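Local coordinates for protein probable zinc protease (Pseudomonas aeruginosa, PDB 4NNZ) that forms one subunit of a heterodimeric zinc protease of the M16 peptidase family and probably takes part in metal-dependent peptide hydrolysis, at residues Thr242-Leu247 with Pro317-Gly322; Ala281-Arg286 with Ala297-Asp302; Ser285-Gly290 with Trp333-Asp338; Glu291-Gly296 with Lys321-Glu326. All coordinates share one frame; numbering follows the deposited sequence.

Contact 1 (Thr242-Leu247 with Pro317-Gly322); sequences TQLPNL and PNVQKG
Pro-245 and Pro-317 meet ring against ring, CB of Pro-245 lying 4.3 Å from CG of Pro-317, where two neighbouring antiparallel strands of the five-stranded mixed sheet begin and end. This sheet belongs to the part of the chain that matches the inactive domain of M16 peptidases. Strand 246-253 starts just past Pro-245, and strand 309-317 finishes at Pro-317, which puts the pair at one end of two inner strands. Farther out, Leu-244 CD2 touches Val-319 CG2 at 4.2 Å. The torsion of Val-319 (chi1 179°) sets CG1 anti to the backbone N and leaves CG2 as the branch that reaches the leucine. Both contacts are purely apolar, and the outer one is much exposed. Leu-325 and Val-328 of helix 325-341 pack on Pro-317, and Leu-421 and Pro-422 of the adjoining strand 415-422 touch Pro-245.

Each loop has its own polar brace. On one side Leu-244 N donates to Thr-242 OG1 over 3.2 Å, an ST turn that shapes the approach to the proline. On the other side an Asx motif organises the turn after Pro-317: Lys-321 N reaches Asn-318 OD1 at 3.2 Å, approaching from 65° above the carbonyl plane.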
loop_
_atom_site.group_PDB
_atom_site.type_symbol
_atom_site.label_atom_id
_atom_site.label_comp_id
_atom_site.label_asym_id
_atom_site.label_seq_id
_atom_site.Cartn_x
_atom_site.Cartn_y
_atom_site.Cartn_z
ATOM N N THR A 242 -4.248 16.980 -20.397
ATOM C CA THR A 242 -5.433 17.691 -20.031
ATOM C C THR A 242 -5.263 19.084 -20.579
ATOM O O THR A 242 -4.179 19.456 -20.920
ATOM C CB THR A 242 -5.622 17.730 -18.511
ATOM O OG1 THR A 242 -6.598 18.717 -18.187
ATOM C CG2 THR A 242 -4.352 18.091 -17.824
ATOM N N GLN A 243 -6.336 19.832 -20.718
ATOM C CA GLN A 243 -6.203 21.179 -21.181
ATOM C C GLN A 243 -6.264 22.163 -20.075
ATOM O O GLN A 243 -5.819 23.264 -20.217
ATOM C CB GLN A 243 -7.285 21.491 -22.189
ATOM C CG GLN A 243 -6.726 22.043 -23.473
ATOM C CD GLN A 243 -5.549 21.245 -23.959
ATOM O OE1 GLN A 243 -4.399 21.658 -23.852
ATOM N NE2 GLN A 243 -5.834 20.085 -24.479
ATOM N N LEU A 244 -6.836 21.763 -18.966
ATOM C CA LEU A 244 -6.986 22.669 -17.852
ATOM C C LEU A 244 -6.232 22.283 -16.589
ATOM O O LEU A 244 -6.443 21.247 -16.003
ATOM C CB LEU A 244 -8.462 22.837 -17.542
ATOM C CG LEU A 244 -9.235 23.765 -18.466
ATOM C CD1 LEU A 244 -10.568 24.110 -17.863
ATOM C CD2 LEU A 244 -8.461 25.027 -18.735
ATOM N N PRO A 245 -5.400 23.166 -16.114
ATOM C CA PRO A 245 -4.686 22.949 -14.866
ATOM C C PRO A 245 -5.628 22.896 -13.696
ATOM O O PRO A 245 -6.567 23.627 -13.689
ATOM C CB PRO A 245 -3.841 24.186 -14.754
ATOM C CG PRO A 245 -3.613 24.594 -16.140
ATOM C CD PRO A 245 -4.832 24.249 -16.901
ATOM N N ASN A 246 -5.389 22.043 -12.720
ATOM C CA ASN A 246 -6.287 21.952 -11.593
ATOM C C ASN A 246 -5.675 21.430 -10.320
ATOM O O ASN A 246 -4.651 20.822 -10.329
ATOM C CB ASN A 246 -7.543 21.192 -11.967
ATOM C CG ASN A 246 -7.293 19.738 -12.206
ATOM O OD1 ASN A 246 -6.645 19.371 -13.148
ATOM N ND2 ASN A 246 -7.813 18.905 -11.333
ATOM N N LEU A 247 -6.333 21.706 -9.218
ATOM C CA LEU A 247 -5.797 21.479 -7.918
ATOM C C LEU A 247 -6.638 20.512 -7.165
ATOM O O LEU A 247 -7.820 20.612 -7.172
ATOM C CB LEU A 247 -5.749 22.783 -7.152
ATOM C CG LEU A 247 -4.906 22.777 -5.895
ATOM C CD1 LEU A 247 -3.459 22.586 -6.230
ATOM C CD2 LEU A 247 -5.087 24.062 -5.163
ATOM N N PRO A 317 -8.350 26.824 -11.829
ATOM C CA PRO A 317 -8.055 28.246 -11.752
ATOM C C PRO A 317 -8.765 29.087 -12.778
ATOM O O PRO A 317 -9.095 28.566 -13.808
ATOM C CB PRO A 317 -6.556 28.298 -11.936
ATOM C CG PRO A 317 -6.228 27.098 -12.683
ATOM C CD PRO A 317 -7.241 26.063 -12.384
ATOM N N ASN A 318 -8.966 30.363 -12.513
ATOM C CA ASN A 318 -9.621 31.188 -13.483
ATOM C C ASN A 318 -8.528 31.519 -14.427
ATOM O O ASN A 318 -7.732 32.376 -14.200
ATOM C CB ASN A 318 -10.158 32.462 -12.852
ATOM C CG ASN A 318 -10.661 33.457 -13.875
ATOM O OD1 ASN A 318 -10.446 33.310 -15.051
ATOM N ND2 ASN A 318 -11.330 34.468 -13.421
ATOM N N VAL A 319 -8.491 30.771 -15.503
ATOM C CA VAL A 319 -7.476 30.899 -16.510
ATOM C C VAL A 319 -7.525 32.207 -17.254
ATOM O O VAL A 319 -6.524 32.671 -17.746
ATOM C CB VAL A 319 -7.512 29.723 -17.460
ATOM C CG1 VAL A 319 -6.456 29.878 -18.513
ATOM C CG2 VAL A 319 -7.263 28.460 -16.685
ATOM N N GLN A 320 -8.703 32.790 -17.334
ATOM C CA GLN A 320 -8.888 34.025 -18.046
ATOM C C GLN A 320 -8.084 35.127 -17.410
ATOM O O GLN A 320 -7.526 35.957 -18.082
ATOM C CB GLN A 320 -10.352 34.407 -18.064
ATOM C CG GLN A 320 -11.275 33.345 -18.618
ATOM C CD GLN A 320 -12.719 33.755 -18.519
ATOM O OE1 GLN A 320 -13.065 34.690 -17.793
ATOM N NE2 GLN A 320 -13.573 33.069 -19.250
ATOM N N LYS A 321 -8.002 35.114 -16.102
ATOM C CA LYS A 321 -7.277 36.132 -15.385
ATOM C C LYS A 321 -5.861 35.684 -15.146
ATOM O O LYS A 321 -5.146 36.294 -14.396
ATOM C CB LYS A 321 -7.953 36.434 -14.057
ATOM C CG LYS A 321 -9.270 37.150 -14.170
ATOM C CD LYS A 321 -9.146 38.604 -13.756
ATOM C CE LYS A 321 -8.427 39.445 -14.808
ATOM N NZ LYS A 321 -7.160 40.065 -14.319
ATOM N N GLY A 322 -5.459 34.600 -15.776
ATOM C CA GLY A 322 -4.131 34.067 -15.595
ATOM C C GLY A 322 -3.779 33.693 -14.178
ATOM O O GLY A 322 -2.674 33.904 -13.743
#

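Contact 2 (Ala281-Arg286 with Ala297-Asp302); sequences ARLASR and ASTYYD
Leu-283 leaves its helix with CG anti to its own carbonyl carbon (chi1 -69°) and then runs straight on, chi2 178°, which carries CD1 out to strand 294-301. There CD1 lies 3.9 Å from the methyl CB of Ala-297, and it also comes within 4.3 Å of Thr-299 CG2. Ala-297 and Thr-299 are two apart on the strand and both direct their CB atoms at the helix, while that of Ser-298 between them points away; a single leucine branch therefore meets two small methyl groups. Thr-299 offers its methyl rather than its hydroxyl, and this link between helix and sheet is entirely apolar.

On either side of Leu-283 in sequence, Arg-282 and Arg-286 bring charge. The guanidinium of Arg-286 lies over a face of the Arg-282 guanidinium, its CZ 4.0 Å above that plane and displaced toward the rim. Arg-282 has a salt bridge to Glu-348. Four residues apart, and linked by the backbone bond from Arg-286 N to Arg-282 O (2.9 Å), the two lie on one face of the helix.

Helix 282-288 lies against the outermost strand of the five-stranded sheet: Leu-283 also packs on Leu-332 of helix 325-341, Ala-297 rests on Ala-315, and Ser-298 and Tyr-300 pair through their backbones with Ser-314 and Val-312 of strand 309-317.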
loop_
_atom_site.group_PDB
_atom_site.type_symbol
_atom_site.label_atom_id
_atom_site.label_comp_id
_atom_site.label_asym_id
_atom_site.label_seq_id
_atom_site.Cartn_x
_atom_site.Cartn_y
_atom_site.Cartn_z
ATOM N N ALA A 281 -22.957 29.305 -1.184
ATOM C CA ALA A 281 -21.933 28.596 -0.469
ATOM C C ALA A 281 -20.629 29.332 -0.655
ATOM O O ALA A 281 -20.468 30.067 -1.590
ATOM C CB ALA A 281 -21.814 27.193 -0.980
ATOM N N ARG A 282 -19.711 29.124 0.268
ATOM C CA ARG A 282 -18.542 29.962 0.400
ATOM C C ARG A 282 -17.610 30.004 -0.774
ATOM O O ARG A 282 -17.175 31.056 -1.158
ATOM C CB ARG A 282 -17.748 29.511 1.599
ATOM C CG ARG A 282 -18.024 30.299 2.828
ATOM C CD ARG A 282 -18.731 29.499 3.878
ATOM N NE ARG A 282 -18.065 29.696 5.135
ATOM C CZ ARG A 282 -18.327 30.684 5.961
ATOM N NH1 ARG A 282 -19.277 31.538 5.678
ATOM N NH2 ARG A 282 -17.662 30.792 7.077
ATOM N N LEU A 283 -17.296 28.864 -1.330
ATOM C CA LEU A 283 -16.366 28.850 -2.408
ATOM C C LEU A 283 -16.885 29.589 -3.603
ATOM O O LEU A 283 -16.141 30.275 -4.254
ATOM C CB LEU A 283 -16.012 27.431 -2.784
ATOM C CG LEU A 283 -15.197 26.655 -1.783
ATOM C CD1 LEU A 283 -14.971 25.256 -2.296
ATOM C CD2 LEU A 283 -13.899 27.370 -1.561
ATOM N N ALA A 284 -18.151 29.414 -3.919
ATOM C CA ALA A 284 -18.693 30.112 -5.052
ATOM C C ALA A 284 -18.743 31.610 -4.892
ATOM O O ALA A 284 -18.313 32.339 -5.751
ATOM C CB ALA A 284 -20.075 29.586 -5.357
ATOM N N SER A 285 -19.324 32.061 -3.806
ATOM C CA SER A 285 -19.439 33.465 -3.593
ATOM C C SER A 285 -18.110 34.113 -3.429
ATOM O O SER A 285 -17.831 35.124 -4.018
ATOM C CB SER A 285 -20.182 33.671 -2.318
ATOM O OG SER A 285 -20.292 32.454 -1.675
ATOM N N ARG A 286 -17.317 33.569 -2.541
ATOM C CA ARG A 286 -16.006 34.087 -2.315
ATOM C C ARG A 286 -14.923 33.916 -3.370
ATOM O O ARG A 286 -14.178 34.832 -3.591
ATOM C CB ARG A 286 -15.538 33.666 -0.957
ATOM C CG ARG A 286 -16.562 33.969 0.084
ATOM C CD ARG A 286 -16.018 33.714 1.456
ATOM N NE ARG A 286 -17.003 34.022 2.456
ATOM C CZ ARG A 286 -16.786 33.992 3.750
ATOM N NH1 ARG A 286 -15.610 33.674 4.207
ATOM N NH2 ARG A 286 -17.758 34.289 4.576
ATOM N N ALA A 297 -15.027 25.054 -8.176
ATOM C CA ALA A 297 -14.449 24.420 -7.035
ATOM C C ALA A 297 -15.456 23.508 -6.380
ATOM O O ALA A 297 -16.597 23.840 -6.268
ATOM C CB ALA A 297 -13.952 25.464 -6.069
ATOM N N SER A 298 -15.016 22.354 -5.935
ATOM C CA SER A 298 -15.896 21.404 -5.302
ATOM C C SER A 298 -15.307 20.741 -4.087
ATOM O O SER A 298 -14.170 20.943 -3.765
ATOM C CB SER A 298 -16.340 20.362 -6.274
ATOM O OG SER A 298 -15.234 19.778 -6.872
ATOM N N THR A 299 -16.132 19.980 -3.402
ATOM C CA THR A 299 -15.715 19.194 -2.279
ATOM C C THR A 299 -16.379 17.846 -2.324
ATOM O O THR A 299 -17.468 17.700 -2.816
ATOM C CB THR A 299 -16.044 19.847 -0.931
ATOM O OG1 THR A 299 -17.422 19.709 -0.664
ATOM C CG2 THR A 299 -15.733 21.249 -0.933
ATOM N N TYR A 300 -15.681 16.844 -1.843
ATOM C CA TYR A 300 -16.266 15.562 -1.665
ATOM C C TYR A 300 -15.753 14.969 -0.377
ATOM O O TYR A 300 -14.603 15.038 -0.118
ATOM C CB TYR A 300 -15.937 14.709 -2.876
ATOM C CG TYR A 300 -16.299 13.256 -2.770
ATOM C CD1 TYR A 300 -17.599 12.830 -2.858
ATOM C CD2 TYR A 300 -15.323 12.307 -2.589
ATOM C CE1 TYR A 300 -17.919 11.496 -2.760
ATOM C CE2 TYR A 300 -15.633 10.976 -2.484
ATOM C CZ TYR A 300 -16.927 10.570 -2.578
ATOM O OH TYR A 300 -17.198 9.227 -2.489
ATOM N N TYR A 301 -16.621 14.463 0.472
ATOM C CA TYR A 301 -16.232 13.719 1.661
ATOM C C TYR A 301 -17.187 12.577 1.920
ATOM O O TYR A 301 -18.338 12.826 2.131
ATOM C CB TYR A 301 -16.252 14.654 2.855
ATOM C CG TYR A 301 -16.115 14.000 4.198
ATOM C CD1 TYR A 301 -15.088 13.148 4.458
ATOM C CD2 TYR A 301 -17.000 14.262 5.204
ATOM C CE1 TYR A 301 -14.950 12.557 5.666
ATOM C CE2 TYR A 301 -16.864 13.676 6.426
ATOM C CZ TYR A 301 -15.824 12.825 6.640
ATOM O OH TYR A 301 -15.651 12.232 7.830
ATOM N N ASP A 302 -16.725 11.338 1.927
ATOM C CA ASP A 302 -17.587 10.228 2.277
ATOM C C ASP A 302 -17.434 9.899 3.732
ATOM O O ASP A 302 -16.404 9.492 4.161
ATOM C CB ASP A 302 -17.272 8.994 1.458
ATOM C CG ASP A 302 -18.225 7.863 1.726
ATOM O OD1 ASP A 302 -18.972 7.937 2.689
ATOM O OD2 ASP A 302 -18.235 6.885 0.982
#

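Contact 3 (Ser285-Gly290 with Trp333-Asp338); sequences SRLERG and WKQLDD
A salt bridge joins Arg-286 of helix 282-288 to Asp-338 of helix 325-341, a helix-to-helix contact of the M16-like domain, with NH1 and OD2 3.1 Å apart and an N-H...O angle of 149°. The oxygen lies close to the guanidinium plane, at its edge, yet the nitrogen meets the carboxylate from 69° above the carboxylate plane. The extended arginine chain, from CG to NE, carries the guanidinium across to the second helix.

The second polar contact is a weak hydrogen bond from the same NH1 to Gln-335 OE1, 3.3 Å. The amide and guanidinium planes stand 84° apart. The amide oxygen also touches the aliphatic chain, with Arg-286 CD 3.2 Å from Gln-335 OE1.

The apolar part is made by Leu-287 and Gln-335, which run antiparallel alongside one another, Leu-287 CD1 4.0 Å from Gln-335 CG. The bend at chi2 of the glutamine turns the amide toward Arg-286 while its CG stays on the leucine.

NH1 is thus shared between one charged and one neutral acceptor. Arg-282 also lies near Asp-338 OD1 as a long, weak ion pair, and two arginines close by would be expected to favour the ionised aspartate.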
loop_
_atom_site.group_PDB
_atom_site.type_symbol
_atom_site.label_atom_id
_atom_site.label_comp_id
_atom_site.label_asym_id
_atom_site.label_seq_id
_atom_site.Cartn_x
_atom_site.Cartn_y
_atom_site.Cartn_z
ATOM N N SER A 285 -19.324 32.061 -3.806
ATOM C CA SER A 285 -19.439 33.465 -3.593
ATOM C C SER A 285 -18.110 34.113 -3.429
ATOM O O SER A 285 -17.831 35.124 -4.018
ATOM C CB SER A 285 -20.182 33.671 -2.318
ATOM O OG SER A 285 -20.292 32.454 -1.675
ATOM N N ARG A 286 -17.317 33.569 -2.541
ATOM C CA ARG A 286 -16.006 34.087 -2.315
ATOM C C ARG A 286 -14.923 33.916 -3.370
ATOM O O ARG A 286 -14.178 34.832 -3.591
ATOM C CB ARG A 286 -15.538 33.666 -0.957
ATOM C CG ARG A 286 -16.562 33.969 0.084
ATOM C CD ARG A 286 -16.018 33.714 1.456
ATOM N NE ARG A 286 -17.003 34.022 2.456
ATOM C CZ ARG A 286 -16.786 33.992 3.750
ATOM N NH1 ARG A 286 -15.610 33.674 4.207
ATOM N NH2 ARG A 286 -17.758 34.289 4.576
ATOM N N LEU A 287 -14.772 32.738 -3.960
ATOM C CA LEU A 287 -13.664 32.511 -4.874
ATOM C C LEU A 287 -13.978 32.522 -6.343
ATOM O O LEU A 287 -13.217 33.003 -7.128
ATOM C CB LEU A 287 -12.953 31.229 -4.523
ATOM C CG LEU A 287 -12.403 31.241 -3.128
ATOM C CD1 LEU A 287 -11.547 30.022 -2.909
ATOM C CD2 LEU A 287 -11.598 32.491 -2.902
ATOM N N GLU A 288 -15.088 31.918 -6.710
ATOM C CA GLU A 288 -15.630 31.997 -8.055
ATOM C C GLU A 288 -16.158 33.357 -8.462
ATOM O O GLU A 288 -15.920 33.849 -9.539
ATOM C CB GLU A 288 -16.729 30.996 -8.196
ATOM C CG GLU A 288 -16.873 30.501 -9.589
ATOM C CD GLU A 288 -18.048 29.582 -9.748
ATOM O OE1 GLU A 288 -18.179 28.618 -8.979
ATOM O OE2 GLU A 288 -18.843 29.823 -10.660
ATOM N N ARG A 289 -16.993 33.895 -7.614
ATOM C CA ARG A 289 -17.445 35.235 -7.768
ATOM C C ARG A 289 -16.590 35.949 -6.777
ATOM O O ARG A 289 -15.893 35.327 -6.055
ATOM C CB ARG A 289 -18.912 35.321 -7.416
ATOM C CG ARG A 289 -19.744 34.368 -8.224
ATOM C CD ARG A 289 -21.211 34.697 -8.193
ATOM N NE ARG A 289 -21.751 34.718 -6.852
ATOM C CZ ARG A 289 -22.131 33.645 -6.196
ATOM N NH1 ARG A 289 -22.017 32.476 -6.763
ATOM N NH2 ARG A 289 -22.639 33.750 -4.993
ATOM N N GLY A 290 -16.571 37.258 -6.768
ATOM C CA GLY A 290 -16.057 37.983 -5.629
ATOM C C GLY A 290 -14.557 38.016 -5.510
ATOM O O GLY A 290 -14.025 38.630 -4.634
ATOM N N TRP A 333 -6.811 28.008 1.360
ATOM C CA TRP A 333 -6.361 28.020 2.728
ATOM C C TRP A 333 -7.008 29.167 3.461
ATOM O O TRP A 333 -7.352 29.044 4.596
ATOM C CB TRP A 333 -4.850 28.084 2.818
ATOM C CG TRP A 333 -4.166 26.764 2.882
ATOM C CD1 TRP A 333 -3.316 26.275 1.981
ATOM C CD2 TRP A 333 -4.262 25.784 3.905
ATOM N NE1 TRP A 333 -2.880 25.063 2.348
ATOM C CE2 TRP A 333 -3.447 24.737 3.538
ATOM C CE3 TRP A 333 -4.958 25.696 5.095
ATOM C CZ2 TRP A 333 -3.307 23.620 4.303
ATOM C CZ3 TRP A 333 -4.822 24.592 5.843
ATOM C CH2 TRP A 333 -4.004 23.568 5.457
ATOM N N LYS A 334 -7.204 30.273 2.786
ATOM C CA LYS A 334 -7.821 31.411 3.397
ATOM C C LYS A 334 -9.217 31.097 3.840
ATOM O O LYS A 334 -9.615 31.447 4.910
ATOM C CB LYS A 334 -7.893 32.530 2.389
ATOM C CG LYS A 334 -7.300 33.823 2.865
ATOM C CD LYS A 334 -7.736 34.980 1.996
ATOM C CE LYS A 334 -8.984 35.665 2.525
ATOM N NZ LYS A 334 -8.850 37.140 2.605
ATOM N N GLN A 335 -9.965 30.446 2.992
ATOM C CA GLN A 335 -11.282 30.002 3.339
ATOM C C GLN A 335 -11.312 28.971 4.432
ATOM O O GLN A 335 -12.173 28.991 5.246
ATOM C CB GLN A 335 -11.985 29.507 2.100
ATOM C CG GLN A 335 -12.070 30.570 1.043
ATOM C CD GLN A 335 -12.661 31.850 1.569
ATOM O OE1 GLN A 335 -13.606 31.820 2.321
ATOM N NE2 GLN A 335 -12.098 32.970 1.185
ATOM N N LEU A 336 -10.387 28.042 4.423
ATOM C CA LEU A 336 -10.262 27.112 5.514
ATOM C C LEU A 336 -9.889 27.784 6.807
ATOM O O LEU A 336 -10.372 27.414 7.822
ATOM C CB LEU A 336 -9.281 26.014 5.185
ATOM C CG LEU A 336 -9.650 25.165 3.983
ATOM C CD1 LEU A 336 -8.495 24.350 3.473
ATOM C CD2 LEU A 336 -10.813 24.276 4.283
ATOM N N ASP A 337 -9.025 28.778 6.765
ATOM C CA ASP A 337 -8.672 29.532 7.952
ATOM C C ASP A 337 -9.850 30.277 8.547
ATOM O O ASP A 337 -9.996 30.360 9.739
ATOM C CB ASP A 337 -7.526 30.483 7.677
ATOM C CG ASP A 337 -6.199 29.825 7.823
ATOM O OD1 ASP A 337 -6.080 28.915 8.639
ATOM O OD2 ASP A 337 -5.263 30.197 7.108
ATOM N N ASP A 338 -10.706 30.777 7.695
ATOM C CA ASP A 338 -11.811 31.548 8.153
ATOM C C ASP A 338 -12.660 30.703 9.050
ATOM O O ASP A 338 -13.164 31.175 10.026
ATOM C CB ASP A 338 -12.612 32.031 6.970
ATOM C CG ASP A 338 -13.849 32.779 7.363
ATOM O OD1 ASP A 338 -14.661 32.265 8.126
ATOM O OD2 ASP A 338 -14.047 33.899 6.880
#

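Contact 4 (Glu291-Gly296 with Lys321-Glu326); sequences EELVAG and KGKTLE
Lys-323 drapes the aliphatic part of its chain across Leu-293 at about a right angle, CD of the lysine 4.0 Å from CD1 of the leucine. Its root lies over the backbone as well, with Lys-323 CB 3.9 Å from Leu-293 O. Although the CB of Leu-293 points away from 321-326, chi1 of -166° places CG anti to the backbone N and swings the end of the branch back into the contact.

Glu-292 makes the outer half. Its chain is extended beyond CG, and OE1 comes up against the methylenes of Lys-321, 3.1 Å from CD, the two chains crossing at a slant. The lysine is bent at chi2, chi3 and chi4, and its NZ stops 5.2 Å from Glu-292 OE1: the opposite charges are near, but the touching atoms are a carboxylate oxygen and a methylene.

The two pieces lead into the framework of the domain. Residues 291-296 bring the chain into strand 294-301, which turns a corner at Ala-295, and 321-326 lead into helix 325-341. Thr-324 is the N-cap of that helix; its side chain caps a backbone N just beyond Glu-326, and its own N is held by Gln-327 OE1, consistent with a capping box. Asn-318 bridges the loops, its backbone paired with Leu-293 and its ND2 bonded to Glu-292 O. Inward, Leu-293 packs on Leu-287 of helix 282-288 and on Gln-327.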
loop_
_atom_site.group_PDB
_atom_site.type_symbol
_atom_site.label_atom_id
_atom_site.label_comp_id
_atom_site.label_asym_id
_atom_site.label_seq_id
_atom_site.Cartn_x
_atom_site.Cartn_y
_atom_site.Cartn_z
ATOM N N GLU A 291 -13.876 37.315 -6.380
ATOM C CA GLU A 291 -12.442 37.308 -6.361
ATOM C C GLU A 291 -11.956 36.717 -7.631
ATOM O O GLU A 291 -10.864 36.971 -8.036
ATOM C CB GLU A 291 -11.933 36.515 -5.213
ATOM C CG GLU A 291 -11.066 37.300 -4.290
ATOM C CD GLU A 291 -10.745 36.516 -3.061
ATOM O OE1 GLU A 291 -11.612 36.447 -2.169
ATOM O OE2 GLU A 291 -9.642 35.957 -3.004
ATOM N N GLU A 292 -12.777 35.880 -8.225
ATOM C CA GLU A 292 -12.503 35.309 -9.516
ATOM C C GLU A 292 -11.300 34.429 -9.510
ATOM O O GLU A 292 -10.691 34.223 -10.522
ATOM C CB GLU A 292 -12.290 36.402 -10.535
ATOM C CG GLU A 292 -13.003 37.702 -10.245
ATOM C CD GLU A 292 -12.369 38.867 -10.963
ATOM O OE1 GLU A 292 -11.231 38.723 -11.447
ATOM O OE2 GLU A 292 -13.006 39.927 -11.048
ATOM N N LEU A 293 -10.962 33.888 -8.365
ATOM C CA LEU A 293 -9.834 32.996 -8.261
ATOM C C LEU A 293 -9.958 31.675 -9.020
ATOM O O LEU A 293 -9.038 31.229 -9.638
ATOM C CB LEU A 293 -9.572 32.755 -6.796
ATOM C CG LEU A 293 -8.259 32.130 -6.418
ATOM C CD1 LEU A 293 -7.140 32.932 -7.008
ATOM C CD2 LEU A 293 -8.175 32.150 -4.925
ATOM N N VAL A 294 -11.107 31.053 -8.951
ATOM C CA VAL A 294 -11.286 29.757 -9.520
ATOM C C VAL A 294 -12.356 29.806 -10.573
ATOM O O VAL A 294 -13.213 30.628 -10.518
ATOM C CB VAL A 294 -11.704 28.774 -8.439
ATOM C CG1 VAL A 294 -10.708 28.808 -7.322
ATOM C CG2 VAL A 294 -13.042 29.153 -7.881
ATOM N N ALA A 295 -12.237 28.976 -11.582
ATOM C CA ALA A 295 -13.317 28.670 -12.491
ATOM C C ALA A 295 -14.442 27.870 -11.874
ATOM O O ALA A 295 -15.595 28.089 -12.153
ATOM C CB ALA A 295 -12.773 27.939 -13.692
ATOM N N GLY A 296 -14.073 26.867 -11.098
ATOM C CA GLY A 296 -15.009 26.058 -10.358
ATOM C C GLY A 296 -14.298 25.449 -9.189
ATOM O O GLY A 296 -13.119 25.387 -9.186
ATOM N N LYS A 321 -8.002 35.114 -16.102
ATOM C CA LYS A 321 -7.277 36.132 -15.385
ATOM C C LYS A 321 -5.861 35.684 -15.146
ATOM O O LYS A 321 -5.146 36.294 -14.396
ATOM C CB LYS A 321 -7.953 36.434 -14.057
ATOM C CG LYS A 321 -9.270 37.150 -14.170
ATOM C CD LYS A 321 -9.146 38.604 -13.756
ATOM C CE LYS A 321 -8.427 39.445 -14.808
ATOM N NZ LYS A 321 -7.160 40.065 -14.319
ATOM N N GLY A 322 -5.459 34.600 -15.776
ATOM C CA GLY A 322 -4.131 34.067 -15.595
ATOM C C GLY A 322 -3.779 33.693 -14.178
ATOM O O GLY A 322 -2.674 33.904 -13.743
ATOM N N LYS A 323 -4.727 33.139 -13.456
ATOM C CA LYS A 323 -4.499 32.768 -12.089
ATOM C C LYS A 323 -3.755 31.465 -11.973
ATOM O O LYS A 323 -4.074 30.526 -12.646
ATOM C CB LYS A 323 -5.818 32.691 -11.364
ATOM C CG LYS A 323 -6.462 34.040 -11.148
ATOM C CD LYS A 323 -5.657 34.889 -10.187
ATOM C CE LYS A 323 -6.266 36.260 -9.995
ATOM N NZ LYS A 323 -5.232 37.332 -9.995
ATOM N N THR A 324 -2.732 31.428 -11.135
ATOM C CA THR A 324 -1.938 30.223 -10.921
ATOM C C THR A 324 -2.525 29.245 -9.915
ATOM O O THR A 324 -3.352 29.608 -9.127
ATOM C CB THR A 324 -0.484 30.554 -10.564
ATOM O OG1 THR A 324 -0.383 30.880 -9.189
ATOM C CG2 THR A 324 -0.024 31.717 -11.330
ATOM N N LEU A 325 -2.073 28.000 -9.960
ATOM C CA LEU A 325 -2.458 26.986 -9.005
ATOM C C LEU A 325 -1.991 27.362 -7.646
ATOM O O LEU A 325 -2.583 26.998 -6.672
ATOM C CB LEU A 325 -1.914 25.624 -9.356
ATOM C CG LEU A 325 -2.505 24.897 -10.543
ATOM C CD1 LEU A 325 -1.939 23.514 -10.606
ATOM C CD2 LEU A 325 -4.006 24.852 -10.519
ATOM N N GLU A 326 -0.883 28.048 -7.584
ATOM C CA GLU A 326 -0.380 28.508 -6.321
ATOM C C GLU A 326 -1.288 29.513 -5.655
ATOM O O GLU A 326 -1.439 29.503 -4.474
ATOM C CB GLU A 326 1.011 29.046 -6.487
ATOM C CG GLU A 326 2.036 27.971 -6.744
ATOM C CD GLU A 326 2.000 27.450 -8.152
ATOM O OE1 GLU A 326 1.682 28.205 -9.060
ATOM O OE2 GLU A 326 2.307 26.283 -8.352
#

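How the contacts relate
Contacts 1, 2 and 4 involve the five-stranded sheet, and contact 3 joins two helices packed beside it; contact 1 is at the surface, while 2, 3 and 4 are partly buried. Contact 1 sits at one end of two inner strands, and contact 4, about 7 Å away between centres, joins it through shared Lys-321 and Gly-322. Contacts 2 and 3 share Ser-285 and Arg-286 on helix 282-288: Leu-283 goes to the sheet, while Arg-286 and Leu-287 go to helix 325-341, which contact 4 approaches at its N-terminal end. Contacts 1 and 2 are apolar, and contact 3 alone has a salt bridge across it. In contact 4 the charged groups stay apart, and the buried leucine lies inward of the exposed glutamate.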